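PDB 5EDF: FrpC operon protein from Neisseria meningitidis, which binds the RTX protein FrpC, is iron-regulated and putatively involved in adhesion, and has a precise cellular role that remains unknown. Local coordinates for residues Thr4-Glu10 against Thr44-Thr50; Gly33-Tyr38 against Leu60-Val65. All blocks are in the same frame, centred on the assembly; numbering follows the deposited sequence.

Contact 1 (Thr4-Glu10 against Thr44-Thr50); sequences TSFNNPE and TKWLSDT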
# COMPACT_ATOMS: atom_id res chain seq x y z
N THR A 4 -18.07 -3.07 18.70
CA THR A 4 -16.70 -3.52 18.42
C THR A 4 -16.27 -4.49 19.49
O THR A 4 -16.69 -4.37 20.65
CB THR A 4 -15.71 -2.33 18.35
OG1 THR A 4 -16.17 -1.38 17.38
CG2 THR A 4 -14.32 -2.79 17.95
N SER A 5 -15.48 -5.48 19.09
CA SER A 5 -14.94 -6.50 19.97
C SER A 5 -13.48 -6.72 19.62
O SER A 5 -13.11 -6.70 18.44
CB SER A 5 -15.70 -7.83 19.79
OG SER A 5 -17.10 -7.66 19.91
N PHE A 6 -12.67 -6.99 20.64
CA PHE A 6 -11.26 -7.29 20.45
C PHE A 6 -10.93 -8.62 21.17
O PHE A 6 -10.04 -8.70 22.02
CB PHE A 6 -10.40 -6.16 20.99
CG PHE A 6 -10.63 -4.84 20.31
CD1 PHE A 6 -9.87 -4.45 19.22
CD2 PHE A 6 -11.62 -3.99 20.77
CE1 PHE A 6 -10.09 -3.23 18.60
CE2 PHE A 6 -11.86 -2.78 20.15
CZ PHE A 6 -11.08 -2.39 19.08
N ASN A 7 -11.68 -9.65 20.81
CA ASN A 7 -11.64 -10.93 21.52
C ASN A 7 -10.61 -11.92 20.99
O ASN A 7 -10.51 -13.04 21.51
CB ASN A 7 -13.01 -11.66 21.43
CG ASN A 7 -14.18 -10.86 21.99
OD1 ASN A 7 -14.02 -10.11 22.94
ND2 ASN A 7 -15.38 -11.05 21.39
N ASN A 8 -9.86 -11.57 19.95
CA ASN A 8 -8.88 -12.49 19.36
C ASN A 8 -7.51 -12.35 20.04
O ASN A 8 -7.15 -11.25 20.43
CB ASN A 8 -8.74 -12.30 17.84
CG ASN A 8 -9.89 -12.92 17.05
OD1 ASN A 8 -10.43 -13.96 17.41
ND2 ASN A 8 -10.25 -12.27 15.94
N PRO A 9 -6.78 -13.46 20.11
CA PRO A 9 -5.44 -13.48 20.71
C PRO A 9 -4.41 -12.85 19.78
O PRO A 9 -4.62 -12.73 18.59
CB PRO A 9 -5.18 -14.97 20.88
CG PRO A 9 -5.88 -15.61 19.72
CD PRO A 9 -7.16 -14.81 19.63
N GLU A 10 -3.28 -12.48 20.34
CA GLU A 10 -2.12 -12.10 19.53
C GLU A 10 -1.88 -13.19 18.49
O GLU A 10 -1.83 -14.35 18.83
CB GLU A 10 -0.90 -12.00 20.44
CG GLU A 10 0.35 -11.53 19.72
CD GLU A 10 1.62 -11.65 20.52
OE1 GLU A 10 1.61 -12.10 21.69
OE2 GLU A 10 2.68 -11.31 19.97
N THR A 44 -2.08 -7.11 22.29
CA THR A 44 -2.48 -8.36 22.99
C THR A 44 -3.97 -8.67 22.80
O THR A 44 -4.43 -9.78 23.07
CB THR A 44 -2.13 -8.37 24.51
OG1 THR A 44 -2.94 -7.41 25.21
CG2 THR A 44 -0.67 -8.11 24.72
N LYS A 45 -4.73 -7.69 22.34
CA LYS A 45 -6.15 -7.93 22.07
C LYS A 45 -6.41 -7.46 20.65
O LYS A 45 -6.14 -6.31 20.30
CB LYS A 45 -7.05 -7.18 23.04
CG LYS A 45 -6.91 -7.67 24.48
CD LYS A 45 -7.76 -6.84 25.42
CE LYS A 45 -7.65 -7.32 26.87
NZ LYS A 45 -6.26 -7.29 27.46
N TRP A 46 -6.92 -8.35 19.81
CA TRP A 46 -7.05 -8.10 18.39
C TRP A 46 -8.51 -8.12 17.99
O TRP A 46 -9.29 -8.92 18.51
CB TRP A 46 -6.26 -9.14 17.58
CG TRP A 46 -4.77 -8.89 17.62
CD1 TRP A 46 -3.98 -8.96 18.70
CD2 TRP A 46 -3.94 -8.50 16.51
NE1 TRP A 46 -2.67 -8.63 18.37
CE2 TRP A 46 -2.63 -8.34 17.03
CE3 TRP A 46 -4.16 -8.24 15.16
CZ2 TRP A 46 -1.57 -7.93 16.22
CZ3 TRP A 46 -3.07 -7.85 14.36
CH2 TRP A 46 -1.83 -7.71 14.90
N LEU A 47 -8.84 -7.25 17.06
CA LEU A 47 -10.19 -7.12 16.52
C LEU A 47 -10.74 -8.49 16.20
O LEU A 47 -10.06 -9.34 15.62
CB LEU A 47 -10.20 -6.30 15.21
CG LEU A 47 -11.56 -5.85 14.70
CD1 LEU A 47 -12.15 -4.82 15.64
CD2 LEU A 47 -11.42 -5.27 13.31
N SER A 48 -12.01 -8.69 16.56
CA SER A 48 -12.71 -9.93 16.27
C SER A 48 -14.09 -9.66 15.70
O SER A 48 -14.69 -8.63 16.00
CB SER A 48 -12.87 -10.73 17.56
OG SER A 48 -13.45 -9.99 18.63
N ASP A 49 -14.62 -10.59 14.92
CA ASP A 49 -16.06 -10.58 14.59
C ASP A 49 -16.85 -10.50 15.92
O ASP A 49 -16.52 -11.16 16.91
CB ASP A 49 -16.42 -11.85 13.83
CG ASP A 49 -15.77 -11.94 12.47
OD1 ASP A 49 -15.61 -10.90 11.80
OD2 ASP A 49 -15.51 -13.07 12.03
N THR A 50 -17.89 -9.69 15.94
CA THR A 50 -18.70 -9.49 17.13
C THR A 50 -19.97 -10.35 17.05
O THR A 50 -20.70 -10.26 16.07
CB THR A 50 -19.11 -8.05 17.27
OG1 THR A 50 -17.92 -7.23 17.41
CG2 THR A 50 -20.02 -7.85 18.49
O HOH W 1 -12.74 -12.76 14.31
O HOH W 2 -3.07 -12.02 23.23
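Asn8 ND2 is held by two acceptors: Leu47 O, 3.0 Å from ND2 in a bent bond (141°), and a water that also accepts from Asp49 N. The backbone of Asn8 pairs as well, its N-H bonded to Trp46 O and its carbonyl oxygen taking the N-H of Trp46, with Asn8 O 3.0 Å from Trp46 N. This reciprocal pair makes Asn8 and Trp46 an antiparallel hydrogen-bonded bridge, and because Asn7 also faces Trp46 the geometry is that of a classic beta bulge. The bulge places Asn7 N 2.8 Å from Ser48 OG, to which it donates with an N-H...O angle of 161°. Ser48 can accept there because its OG stands between the backbone N and the carbonyl carbon (chi1 52°), while its own N donates to Ser5 O at 3.0 Å from well above that carbonyl plane. The Trp46 indole has Asn8 O at its edge, near its plane, and Glu10 CA 3.7 Å from NE1, which donates to Ala43 O. A second water links Glu10 N to Thr44 O. Phe6 CE1 lies 3.9 Å from Leu47 CD1; Thr4 CG2 touches the same methyl, the two side chains crossing at about a right angle. Glu10 directs OE2 to Tyr79, Gln81 and Lys84. Around this pairing, Trp46 and Phe6 lean on strand 39-40, the antiparallel partner of strand 45-46, while Leu47 packs on strands 18-23 and 56-57.

Contact 2 (Gly33-Tyr38 against Leu60-Val65); sequences GYLARY and LIEISV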
# COMPACT_ATOMS: atom_id res chain seq x y z
N GLY A 33 -4.21 -10.73 11.10
CA GLY A 33 -2.88 -10.21 11.21
C GLY A 33 -2.55 -9.02 10.33
O GLY A 33 -1.55 -8.36 10.55
N TYR A 34 -3.42 -8.71 9.37
CA TYR A 34 -3.28 -7.50 8.56
C TYR A 34 -3.93 -6.28 9.20
O TYR A 34 -3.94 -5.23 8.60
CB TYR A 34 -3.93 -7.74 7.18
CG TYR A 34 -3.16 -8.73 6.34
CD1 TYR A 34 -1.92 -8.42 5.78
CD2 TYR A 34 -3.66 -10.00 6.11
CE1 TYR A 34 -1.22 -9.35 5.02
CE2 TYR A 34 -2.97 -10.90 5.34
CZ TYR A 34 -1.76 -10.57 4.79
OH TYR A 34 -1.05 -11.50 4.03
N LEU A 35 -4.44 -6.43 10.42
CA LEU A 35 -5.22 -5.39 11.11
C LEU A 35 -4.56 -4.87 12.37
O LEU A 35 -5.25 -4.59 13.37
CB LEU A 35 -6.64 -5.90 11.40
CG LEU A 35 -7.43 -6.39 10.17
CD1 LEU A 35 -8.68 -7.15 10.63
CD2 LEU A 35 -7.76 -5.26 9.21
N ALA A 36 -3.26 -4.67 12.33
CA ALA A 36 -2.51 -4.27 13.52
C ALA A 36 -2.99 -2.97 14.16
O ALA A 36 -2.83 -2.77 15.38
CB ALA A 36 -0.99 -4.21 13.23
N ARG A 37 -3.56 -2.05 13.37
CA ARG A 37 -4.08 -0.82 14.00
C ARG A 37 -5.37 -1.03 14.82
O ARG A 37 -5.74 -0.18 15.64
CB ARG A 37 -4.34 0.27 12.97
CG ARG A 37 -3.10 0.83 12.36
CD ARG A 37 -3.39 1.87 11.30
NE ARG A 37 -2.22 2.57 10.83
CZ ARG A 37 -1.70 3.66 11.37
NH1 ARG A 37 -2.25 4.21 12.46
NH2 ARG A 37 -0.65 4.22 10.82
N TYR A 38 -5.99 -2.18 14.62
CA TYR A 38 -7.27 -2.50 15.26
C TYR A 38 -7.03 -3.43 16.43
O TYR A 38 -7.57 -4.53 16.50
CB TYR A 38 -8.21 -3.12 14.23
CG TYR A 38 -8.51 -2.31 13.00
CD1 TYR A 38 -9.72 -1.70 12.82
CD2 TYR A 38 -7.63 -2.27 11.94
CE1 TYR A 38 -10.04 -1.03 11.64
CE2 TYR A 38 -7.95 -1.61 10.77
CZ TYR A 38 -9.14 -1.00 10.62
OH TYR A 38 -9.45 -0.33 9.46
N LEU A 60 -14.02 2.61 5.04
CA LEU A 60 -12.64 2.35 4.67
C LEU A 60 -12.06 1.32 5.63
O LEU A 60 -12.53 1.22 6.78
CB LEU A 60 -11.77 3.63 4.67
CG LEU A 60 -11.37 4.20 6.03
CD1 LEU A 60 -10.13 3.58 6.61
CD2 LEU A 60 -11.17 5.72 5.90
N ILE A 61 -11.08 0.58 5.15
CA ILE A 61 -10.27 -0.32 5.95
C ILE A 61 -8.82 0.09 5.75
O ILE A 61 -8.42 0.36 4.62
CB ILE A 61 -10.41 -1.79 5.50
CG1 ILE A 61 -11.88 -2.23 5.50
CG2 ILE A 61 -9.55 -2.70 6.42
CD1 ILE A 61 -12.07 -3.60 4.85
N GLU A 62 -8.04 0.14 6.81
CA GLU A 62 -6.62 0.45 6.74
C GLU A 62 -5.86 -0.75 7.22
O GLU A 62 -5.74 -0.98 8.42
CB GLU A 62 -6.26 1.71 7.57
CG GLU A 62 -4.81 2.14 7.42
CD GLU A 62 -4.49 3.40 8.16
OE1 GLU A 62 -5.18 3.72 9.16
OE2 GLU A 62 -3.53 4.11 7.75
N ILE A 63 -5.39 -1.58 6.30
CA ILE A 63 -4.53 -2.71 6.66
C ILE A 63 -3.10 -2.25 6.82
O ILE A 63 -2.73 -1.17 6.30
CB ILE A 63 -4.64 -3.87 5.65
CG1 ILE A 63 -4.08 -3.52 4.27
CG2 ILE A 63 -6.08 -4.39 5.57
CD1 ILE A 63 -3.85 -4.76 3.36
N SER A 64 -2.29 -3.03 7.50
CA SER A 64 -0.89 -2.71 7.71
C SER A 64 -0.08 -3.94 7.37
O SER A 64 -0.38 -5.03 7.80
CB SER A 64 -0.65 -2.21 9.16
OG SER A 64 -1.45 -1.10 9.51
N VAL A 65 0.95 -3.74 6.56
CA VAL A 65 1.84 -4.83 6.14
C VAL A 65 3.30 -4.53 6.45
O VAL A 65 3.79 -3.41 6.25
CB VAL A 65 1.71 -5.15 4.66
CG1 VAL A 65 0.31 -5.70 4.30
CG2 VAL A 65 1.99 -3.91 3.78
O HOH W 3 -3.99 -1.97 10.44
O HOH W 4 -12.08 0.08 9.10
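A type I beta turn, Leu35 to Tyr38, closed by Tyr38 N to Leu35 O, sits against the start of strand 61-70 in the large antiparallel sheet. Direct hydrogen bonds join the two at Tyr34, just before the turn, and at Tyr38, its last residue. Ser64 N donates to Tyr34 O at 3.0 Å, and the same oxygen receives a CA-H...O contact from Ile63 CA. Glu62 N points almost straight (174°) at Tyr38 OH, 3.0 Å away, and Glu62 O lies in the phenol plane at the ring edge. Of two waters, one accepts from Arg37 N and donates to Glu62 O and Ser64 OG, and another joins Tyr38 OH to Leu60 O. Among apolar contacts, Leu35 CD2 lies 4.1 Å from Ile63 CG2 and also meets Ile61 CG2. Val65 CG1 comes to the edge of the Tyr34 ring, 3.8 Å from CD1. Strands 18-23 and 26-31 pack on Leu35 and Ile61, and helix 205-224 on Tyr34, Ile63 and Val65. Arg37 and Glu62 form a salt bridge by charge alone. Glu62, CG anti to the backbone N (chi1 -175°) and extended beyond, meets an Arg37 chain extended from CG to NE. Asp100, on strand 98-105, is the stronger partner of Arg37 NE and also bonds Ser64 OG. Glu62 OE1 lies 3.6 Å from Arg37 NE, well out of the guanidinium plane, with OE2 over one face and the two planes 4° apart.

How the contacts relate
The segments alternate along the chain, 4-10, 33-38, 44-50 and then 60-65, so the two contacts interlock, with their centres 13 Å apart on the same side of the chain's centre. They meet directly: Leu47 N is 3.1 Å from Tyr38 O, a probable hydrogen bond, and Trp46 CZ3 packs 3.7 Å from Ala36 CA. Contact 1 involves the short two-stranded sheet of 39-40 and 45-46, contact 2 the first part of strand 61-70 in the large antiparallel sheet. Strand 18-23 touches side chains of both. The N-terminal loop 4-10 is thus joined to the large sheet by way of segments 44-50 and 33-38.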